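N-(5'-phosphoribosyl)anthranilate isomerase (Jonesia denitrificans, PDB 4WUI) probably catalyses the isomerisation of N-(5-phospho-beta-D-ribosyl)anthranilate to 1-(2-carboxyphenylamino)-1-deoxy-D-ribulose 5-phosphate, the third step of tryptophan synthesis from chorismate. Local coordinates at residues His145-Thr149 / Gly150-Leu154. Residues are numbered along the deposited sequence; the frame is centred on the assembly and turned at random.
Sequences HRRPT and GRWLL
Between Pro-148 and Trp-152 the backbone turns back on itself through Thr-149 and Gly-150, and no direct hydrogen bond joins residues 145-149 to 150-154. A water closes the turn instead, donating to Pro-148 O at 3.1 Å and to Gly-150 O at 2.8 Å; its oxygen and Gly-150 O both lie in the indole plane, at the ring edge. The main side-chain contact is a CH-pi interaction: Pro-148 CD stands 3.7 Å from the centroid of the five-membered ring of Trp-152, only 14° off the normal, hence over the face. The two side chains cross at about a right angle, and CG of the proline also approaches the indole CG, at 3.9 Å. A chi1 of 70° places the indole between backbone N and carbonyl carbon, turned back over the proline. In the (beta-alpha)8 barrel this turn leads into strand 152-155, which lies between parallel strands 124-128 and 174-177, where Leu-127, Pro-172 and Trp-173 also touch the indole. At the six-membered ring, Arg-147 CG comes obliquely to CZ2 at 3.8 Å. The arginine chain then bends at chi3, -71°, and leads away from the indole, where NE hydrogen-bonds Ala-144 O and NH1 hydrogen-bonds Thr-170 O. Replacing Trp-152 by an alanine removes the indole and would probably leave Pro-148 CD and the Arg-147 methylenes without their aromatic partner, with a gap between the turn and the strand.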
# COMPACT_ATOMS: atom_id res chain seq x y z
N HIS A 145 -4.52 14.70 -14.82
CA HIS A 145 -3.47 14.49 -15.81
C HIS A 145 -2.22 13.81 -15.24
O HIS A 145 -1.40 13.33 -16.00
CB HIS A 145 -3.08 15.78 -16.53
CG HIS A 145 -2.37 16.79 -15.69
ND1 HIS A 145 -3.02 17.76 -14.97
CD2 HIS A 145 -1.05 16.95 -15.44
CE1 HIS A 145 -2.13 18.49 -14.30
NE2 HIS A 145 -0.93 18.02 -14.59
N ARG A 146 -2.07 13.80 -13.92
CA ARG A 146 -0.91 13.19 -13.27
C ARG A 146 -1.06 11.69 -13.08
O ARG A 146 -0.10 11.02 -12.67
CB ARG A 146 -0.70 13.81 -11.91
CG ARG A 146 -0.53 15.30 -11.92
CD ARG A 146 -0.60 15.85 -10.52
NE ARG A 146 -0.71 17.30 -10.50
CZ ARG A 146 -1.85 17.98 -10.70
NH1 ARG A 146 -3.00 17.36 -10.94
NH2 ARG A 146 -1.83 19.31 -10.63
N ARG A 147 -2.22 11.12 -13.34
CA ARG A 147 -2.43 9.68 -13.15
C ARG A 147 -1.49 8.88 -14.05
O ARG A 147 -1.41 9.13 -15.27
CB ARG A 147 -3.85 9.29 -13.48
CG ARG A 147 -4.82 9.77 -12.45
CD ARG A 147 -6.26 9.51 -12.83
NE ARG A 147 -6.71 10.37 -13.92
CZ ARG A 147 -7.94 10.31 -14.41
NH1 ARG A 147 -8.79 9.38 -13.96
NH2 ARG A 147 -8.33 11.15 -15.34
N PRO A 148 -0.75 7.92 -13.49
CA PRO A 148 0.11 7.07 -14.32
C PRO A 148 -0.68 6.24 -15.33
O PRO A 148 -1.80 5.82 -15.06
CB PRO A 148 0.77 6.14 -13.30
CG PRO A 148 0.82 6.95 -12.06
CD PRO A 148 -0.53 7.67 -12.05
N THR A 149 -0.04 5.91 -16.46
CA THR A 149 -0.63 4.99 -17.41
C THR A 149 -0.39 3.51 -17.07
O THR A 149 -1.09 2.64 -17.61
CB THR A 149 -0.13 5.25 -18.84
OG1 THR A 149 1.29 5.06 -18.88
CG2 THR A 149 -0.47 6.69 -19.28
N GLY A 150 0.59 3.24 -16.20
CA GLY A 150 0.94 1.87 -15.84
C GLY A 150 0.26 1.39 -14.55
O GLY A 150 -0.80 1.88 -14.14
N ARG A 151 0.88 0.43 -13.89
CA ARG A 151 0.33 -0.18 -12.68
C ARG A 151 0.65 0.71 -11.48
O ARG A 151 1.81 0.98 -11.19
CB ARG A 151 0.95 -1.58 -12.49
CG ARG A 151 0.69 -2.50 -13.69
CD ARG A 151 1.25 -3.92 -13.55
NE ARG A 151 2.70 -3.92 -13.54
CZ ARG A 151 3.46 -4.93 -13.95
NH1 ARG A 151 2.93 -6.06 -14.37
NH2 ARG A 151 4.76 -4.76 -13.94
N TRP A 152 -0.39 1.18 -10.80
CA TRP A 152 -0.21 2.10 -9.69
C TRP A 152 -1.28 1.93 -8.65
O TRP A 152 -2.39 1.47 -8.94
CB TRP A 152 -0.16 3.57 -10.17
CG TRP A 152 -1.44 4.15 -10.68
CD1 TRP A 152 -2.10 3.87 -11.83
CD2 TRP A 152 -2.21 5.18 -10.02
NE1 TRP A 152 -3.23 4.63 -11.93
CE2 TRP A 152 -3.30 5.46 -10.85
CE3 TRP A 152 -2.05 5.91 -8.82
CZ2 TRP A 152 -4.20 6.48 -10.57
CZ3 TRP A 152 -2.95 6.89 -8.54
CH2 TRP A 152 -4.02 7.17 -9.39
N LEU A 153 -0.95 2.32 -7.42
CA LEU A 153 -1.93 2.41 -6.33
C LEU A 153 -2.08 3.83 -5.89
O LEU A 153 -1.09 4.54 -5.69
CB LEU A 153 -1.54 1.56 -5.11
CG LEU A 153 -1.28 0.08 -5.36
CD1 LEU A 153 -0.87 -0.61 -4.06
CD2 LEU A 153 -2.45 -0.63 -6.00
N LEU A 154 -3.33 4.25 -5.71
CA LEU A 154 -3.66 5.52 -5.11
C LEU A 154 -3.70 5.37 -3.59
O LEU A 154 -4.35 4.48 -3.07
CB LEU A 154 -5.05 5.95 -5.59
CG LEU A 154 -5.64 7.21 -4.98
CD1 LEU A 154 -4.85 8.45 -5.36
CD2 LEU A 154 -7.12 7.36 -5.35
O HOH W 1 -3.12 3.05 -15.05